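Local coordinates for GTPase activator-like protein (Chaetomium thermophilum, PDB 6SSH) that probably stimulates GTP hydrolysis by a small GTPase, this chain being the Rap/Ran-GAP-type catalytic domain of a TSC2-like protein, at residues 127-132 with 158-163; 101-106 with 197-202. One frame throughout, in Å; residues are numbered along the deposited sequence. Where two conformers were deposited one is given.

Interaction 1 (127-132 with 158-163); sequences VYIVIT and VQVMSQ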
loop_
_atom_site.group_PDB
_atom_site.type_symbol
_atom_site.label_atom_id
_atom_site.label_comp_id
_atom_site.label_asym_id
_atom_site.label_seq_id
_atom_site.Cartn_x
_atom_site.Cartn_y
_atom_site.Cartn_z
ATOM N N VAL A 127 -10.359 3.278 -2.874
ATOM C CA VAL A 127 -9.298 4.159 -3.365
ATOM C C VAL A 127 -8.017 3.393 -3.531
ATOM O O VAL A 127 -7.629 2.650 -2.596
ATOM C CB VAL A 127 -9.007 5.309 -2.319
ATOM C CG1 VAL A 127 -7.881 6.241 -2.835
ATOM C CG2 VAL A 127 -10.281 6.130 -2.038
ATOM N N TYR A 128 -7.335 3.599 -4.655
ATOM C CA TYR A 128 -5.966 3.157 -4.880
ATOM C C TYR A 128 -5.096 4.400 -5.088
ATOM O O TYR A 128 -5.429 5.300 -5.884
ATOM C CB TYR A 128 -5.834 2.240 -6.102
ATOM C CG TYR A 128 -6.618 0.955 -5.958
ATOM C CD1 TYR A 128 -7.800 0.776 -6.659
ATOM C CD2 TYR A 128 -6.204 -0.026 -5.049
ATOM C CE1 TYR A 128 -8.529 -0.356 -6.553
ATOM C CE2 TYR A 128 -6.955 -1.181 -4.920
ATOM C CZ TYR A 128 -8.105 -1.310 -5.641
ATOM O OH TYR A 128 -8.918 -2.467 -5.546
ATOM N N ILE A 129 -4.001 4.481 -4.369
ATOM C CA ILE A 129 -2.958 5.500 -4.524
ATOM C C ILE A 129 -1.864 4.859 -5.311
ATOM O O ILE A 129 -1.173 3.958 -4.781
ATOM C CB ILE A 129 -2.460 6.031 -3.202
ATOM C CG1 ILE A 129 -3.587 6.701 -2.439
ATOM C CG2 ILE A 129 -1.286 6.999 -3.400
ATOM C CD1 ILE A 129 -3.357 6.849 -1.001
ATOM N N VAL A 130 -1.744 5.144 -6.599
ATOM C CA VAL A 130 -0.886 4.402 -7.518
ATOM C C VAL A 130 0.419 5.148 -7.751
ATOM O O VAL A 130 0.398 6.320 -8.193
ATOM C CB VAL A 130 -1.574 4.124 -8.822
ATOM C CG1 VAL A 130 -0.706 3.280 -9.666
ATOM C CG2 VAL A 130 -2.944 3.485 -8.617
ATOM N N ILE A 131 1.546 4.547 -7.457
ATOM C CA ILE A 131 2.906 5.084 -7.592
ATOM C C ILE A 131 3.509 4.410 -8.800
ATOM O O ILE A 131 3.622 3.191 -8.816
ATOM C CB ILE A 131 3.772 4.788 -6.368
ATOM C CG1 ILE A 131 3.179 5.427 -5.128
ATOM C CG2 ILE A 131 5.225 5.214 -6.609
ATOM C CD1 ILE A 131 3.712 4.896 -3.790
ATOM N N THR A 132 3.934 5.142 -9.809
ATOM C CA THR A 132 4.547 4.565 -10.994
ATOM C C THR A 132 5.871 5.263 -11.232
ATOM O O THR A 132 5.859 6.462 -11.581
ATOM C CB THR A 132 3.650 4.752 -12.217
ATOM O OG1 THR A 132 2.336 4.268 -11.922
ATOM C CG2 THR A 132 4.157 3.986 -13.392
ATOM N N VAL A 158 2.307 9.902 -9.168
ATOM C CA VAL A 158 1.332 9.480 -8.170
ATOM C C VAL A 158 -0.040 9.843 -8.671
ATOM O O VAL A 158 -0.251 11.008 -9.061
ATOM C CB VAL A 158 1.547 10.142 -6.766
ATOM C CG1 VAL A 158 0.478 9.639 -5.814
ATOM C CG2 VAL A 158 2.920 9.847 -6.242
ATOM N N GLN A 159 -0.948 8.887 -8.749
ATOM C CA GLN A 159 -2.309 9.071 -9.236
ATOM C C GLN A 159 -3.291 8.414 -8.293
ATOM O O GLN A 159 -3.063 7.280 -7.800
ATOM C CB GLN A 159 -2.445 8.452 -10.616
ATOM C CG GLN A 159 -3.833 8.566 -11.260
ATOM C CD GLN A 159 -3.868 8.043 -12.716
ATOM O OE1 GLN A 159 -2.835 7.746 -13.315
ATOM N NE2 GLN A 159 -5.069 7.917 -13.267
ATOM N N VAL A 160 -4.380 9.067 -7.984
ATOM C CA VAL A 160 -5.404 8.474 -7.144
ATOM C C VAL A 160 -6.478 7.958 -8.077
ATOM O O VAL A 160 -6.936 8.689 -9.016
ATOM C CB VAL A 160 -5.939 9.461 -6.110
ATOM C CG1 VAL A 160 -7.114 8.894 -5.284
ATOM C CG2 VAL A 160 -4.864 9.953 -5.238
ATOM N N MET A 161 -6.914 6.717 -7.863
ATOM C CA MET A 161 -7.984 6.093 -8.636
ATOM C C MET A 161 -9.040 5.655 -7.669
ATOM O O MET A 161 -8.726 4.957 -6.720
ATOM C CB MET A 161 -7.497 4.896 -9.437
ATOM C CG MET A 161 -6.507 5.256 -10.494
ATOM S SD MET A 161 -5.951 3.840 -11.419
ATOM C CE MET A 161 -7.451 3.036 -11.927
ATOM N N SER A 162 -10.274 6.086 -7.821
ATOM C CA SER A 162 -11.305 5.745 -6.838
ATOM C C SER A 162 -12.598 5.354 -7.489
ATOM O O SER A 162 -12.828 5.612 -8.699
ATOM C CB SER A 162 -11.552 6.912 -5.891
ATOM O OG SER A 162 -12.025 8.056 -6.601
ATOM N N GLN A 163 -13.476 4.733 -6.705
ATOM C CA GLN A 163 -14.805 4.384 -7.216
ATOM C C GLN A 163 -15.535 5.598 -7.789
ATOM O O GLN A 163 -15.319 6.738 -7.376
ATOM C CB GLN A 163 -15.658 3.846 -6.079
ATOM C CG GLN A 163 -15.157 2.611 -5.453
ATOM C CD GLN A 163 -15.366 1.442 -6.298
ATOM O OE1 GLN A 163 -16.053 1.511 -7.312
ATOM N NE2 GLN A 163 -14.807 0.312 -5.880
#
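Y128 and M161 form one backbone-paired couple, V130 and Q159 the next: Y128 N reaches M161 O at 2.8 Å and M161 N returns to Y128 O. V130 N likewise meets Q159 O, and Q159 N bonds V130 O at 3.0 Å. The Y128 N bond is almost straight at hydrogen (177°). V158 CA, at 3.3 Å from V130 O, and V160 CA, beside Y128 O, add CA-H...O contacts on the acceptors. This is a regular antiparallel ladder within the mixed sheet of the Rap/Ran-GAP domain, with strand 127-134 bonded along its other edge to strand 104-109. V127, I129, V158 and V160 point to the sheet face that helix 183-201 packs against, where I129 rests on A191 and V158 on L183 and L190. On this face V127 CG1, anti to its backbone N (chi1 180°), touches V160 CG1 at 3.7 Å, and I129 CG2 lies alongside V158 CG1 at 4.0 Å, both side chains pointing the same way. On the face of Y128, V130 and M161, the thioether SD of M161 sits 4.1 Å from V130 CG2, the two side chains crossing obliquely. F115 touches V130 and M161 and meets the Y128 ring edge-to-face; Y128 OH bonds N125 OD1.

Interaction 2 (101-106 with 197-202); sequences NDFVNI and FSLVWA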
loop_
_atom_site.group_PDB
_atom_site.type_symbol
_atom_site.label_atom_id
_atom_site.label_comp_id
_atom_site.label_asym_id
_atom_site.label_seq_id
_atom_site.Cartn_x
_atom_site.Cartn_y
_atom_site.Cartn_z
ATOM N N ASN A 101 -10.117 -5.986 2.472
ATOM C CA ASN A 101 -10.947 -5.368 3.506
ATOM C C ASN A 101 -10.455 -3.971 3.880
ATOM O O ASN A 101 -10.958 -3.420 4.846
ATOM C CB ASN A 101 -11.049 -6.297 4.718
ATOM C CG ASN A 101 -12.008 -7.406 4.443
ATOM O OD1 ASN A 101 -13.215 -7.208 4.273
ATOM N ND2 ASN A 101 -11.457 -8.611 4.311
ATOM N N ASP A 102 -9.473 -3.460 3.133
ATOM C CA ASP A 102 -8.950 -2.102 3.358
ATOM C C ASP A 102 -9.572 -1.178 2.356
ATOM O O ASP A 102 -9.513 -1.385 1.145
ATOM C CB ASP A 102 -7.465 -2.117 3.188
ATOM C CG ASP A 102 -6.717 -2.866 4.304
ATOM O OD1 ASP A 102 -7.293 -3.049 5.382
ATOM O OD2 ASP A 102 -5.529 -3.194 4.060
ATOM N N PHE A 103 -10.146 -0.091 2.853
ATOM C CA PHE A 103 -10.775 0.889 1.967
ATOM C C PHE A 103 -9.724 1.491 1.031
ATOM O O PHE A 103 -10.030 1.820 -0.120
ATOM C CB PHE A 103 -11.480 1.980 2.787
ATOM C CG PHE A 103 -12.687 1.505 3.583
ATOM C CD1 PHE A 103 -13.541 0.527 3.104
ATOM C CD2 PHE A 103 -12.960 2.092 4.830
ATOM C CE1 PHE A 103 -14.680 0.128 3.874
ATOM C CE2 PHE A 103 -14.094 1.749 5.568
ATOM C CZ PHE A 103 -14.930 0.739 5.104
ATOM N N VAL A 104 -8.543 1.750 1.541
ATOM C CA VAL A 104 -7.456 2.434 0.853
ATOM C C VAL A 104 -6.271 1.495 0.704
ATOM O O VAL A 104 -5.861 0.871 1.687
ATOM C CB VAL A 104 -7.017 3.677 1.659
ATOM C CG1 VAL A 104 -5.933 4.409 0.933
ATOM C CG2 VAL A 104 -8.244 4.576 1.922
ATOM N N ASN A 105 -5.707 1.435 -0.514
ATOM C CA ASN A 105 -4.510 0.672 -0.823
ATOM C C ASN A 105 -3.548 1.491 -1.636
ATOM O O ASN A 105 -3.977 2.148 -2.587
ATOM C CB ASN A 105 -4.866 -0.651 -1.582
ATOM C CG ASN A 105 -5.507 -1.669 -0.694
ATOM O OD1 ASN A 105 -4.830 -2.294 0.105
ATOM N ND2 ASN A 105 -6.763 -1.824 -0.792
ATOM N N ILE A 106 -2.313 1.435 -1.275
ATOM C CA ILE A 106 -1.185 2.012 -2.001
ATOM C C ILE A 106 -0.653 0.965 -2.933
ATOM O O ILE A 106 -0.403 -0.205 -2.478
ATOM C CB ILE A 106 -0.108 2.490 -1.034
ATOM C CG1 ILE A 106 -0.673 3.570 -0.126
ATOM C CG2 ILE A 106 1.155 2.944 -1.775
ATOM C CD1 ILE A 106 0.158 3.818 1.118
ATOM N N PHE A 197 -12.088 9.943 4.398
ATOM C CA PHE A 197 -13.227 10.033 3.540
ATOM C C PHE A 197 -13.947 8.684 3.405
ATOM O O PHE A 197 -15.168 8.673 3.346
ATOM C CB PHE A 197 -12.798 10.507 2.132
ATOM C CG PHE A 197 -12.480 11.981 2.037
ATOM C CD1 PHE A 197 -13.304 12.928 2.533
ATOM C CD2 PHE A 197 -11.317 12.364 1.402
ATOM C CE1 PHE A 197 -12.996 14.324 2.403
ATOM C CE2 PHE A 197 -11.015 13.699 1.229
ATOM C CZ PHE A 197 -11.798 14.637 1.756
ATOM N N SER A 198 -13.172 7.607 3.354
ATOM C CA SER A 198 -13.735 6.261 3.220
ATOM C C SER A 198 -14.625 5.891 4.375
ATOM O O SER A 198 -15.653 5.283 4.161
ATOM C CB SER A 198 -12.638 5.244 3.100
ATOM O OG SER A 198 -11.961 5.340 1.847
ATOM N N LEU A 199 -14.278 6.336 5.576
ATOM C CA LEU A 199 -15.142 6.035 6.703
ATOM C C LEU A 199 -16.489 6.647 6.575
ATOM O O LEU A 199 -17.501 6.081 6.963
ATOM C CB LEU A 199 -14.462 6.440 8.004
ATOM C CG LEU A 199 -13.258 5.592 8.355
ATOM C CD1 LEU A 199 -12.468 6.263 9.478
ATOM C CD2 LEU A 199 -13.677 4.187 8.759
ATOM N N VAL A 200 -16.575 7.869 6.035
ATOM C CA VAL A 200 -17.861 8.483 5.767
ATOM C C VAL A 200 -18.568 7.800 4.615
ATOM O O VAL A 200 -19.776 7.508 4.681
ATOM C CB VAL A 200 -17.706 10.001 5.458
ATOM C CG1 VAL A 200 -19.022 10.619 4.960
ATOM C CG2 VAL A 200 -17.165 10.681 6.696
ATOM N N TRP A 201 -17.816 7.526 3.567
ATOM C CA TRP A 201 -18.414 6.963 2.366
ATOM C C TRP A 201 -18.991 5.548 2.645
ATOM O O TRP A 201 -19.995 5.162 2.024
ATOM C CB TRP A 201 -17.358 7.000 1.242
ATOM C CG TRP A 201 -17.873 7.228 -0.166
ATOM C CD1 TRP A 201 -18.368 8.375 -0.687
ATOM C CD2 TRP A 201 -17.876 6.267 -1.241
ATOM N NE1 TRP A 201 -18.716 8.186 -2.014
ATOM C CE2 TRP A 201 -18.409 6.904 -2.375
ATOM C CE3 TRP A 201 -17.472 4.928 -1.351
ATOM C CZ2 TRP A 201 -18.570 6.245 -3.592
ATOM C CZ3 TRP A 201 -17.635 4.283 -2.553
ATOM C CH2 TRP A 201 -18.167 4.945 -3.666
ATOM N N ALA A 202 -18.431 4.839 3.587
ATOM C CA ALA A 202 -18.903 3.478 3.944
ATOM C C ALA A 202 -20.382 3.536 4.395
ATOM O O ALA A 202 -21.070 2.501 4.399
ATOM C CB ALA A 202 -18.030 2.854 4.999
#
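F103 meets S198 at the closest point of this contact, CB to CB at 3.5 Å, just before strand 104-109 begins and near the C-terminal end of helix 183-201. CG of F103 lies anti to its carbonyl carbon (chi1 -67°), and the ring extends beside the helix, CD2 lying 3.6 Å from S198 CB. The hydroxyl oxygen OG of S198 lies 3.5 Å from F103 CB and 3.8 Å from V104 CG2, both carbons on the same side of it. Packing is dense here: S198 and V104 are buried, with Y126 stacked on the F103 ring and also touching S198. Toward the ring's far end the contact thins. L199, an exposed residue, brings CD2 to the edge of the ring near its plane, 4.0 Å from F103 CE2, the two side chains crossing at about a right angle. A202 CB approaches F103 CZ at 3.8 Å, where F103 and A202 are both partly exposed. The contact thus docks the C-terminal end of the helix and A202 on F103 and the first residue of strand 104-109. S198 OG bonds A194 O within its own helix, which implies that shape and apolar burial, rather than polar pairing, join the two segments.

How the interactions relate
From the N terminus, after four strands of the sheet, the chain reaches 101-106, entering strand 104-109, and then, after the loop 110-126, strand 127-134. Interaction 1 closes a loop of 25 residues, part of it not modelled, when the chain returns as strand 155-162. It then adds strand 176-179 and runs into helix 183-201, whose end closes the much longer loop of interaction 2 against 101-106. Interaction 1 is therefore nested inside interaction 2. Their centres lie 13 Å apart. Interaction 1 ties strand 127-134 to 155-162, interaction 2 ties the start of strand 104-109 to the C-terminal helix, and backbone hydrogen bonds of N105 with V127 and I129 link the two, Y128 packing on N105.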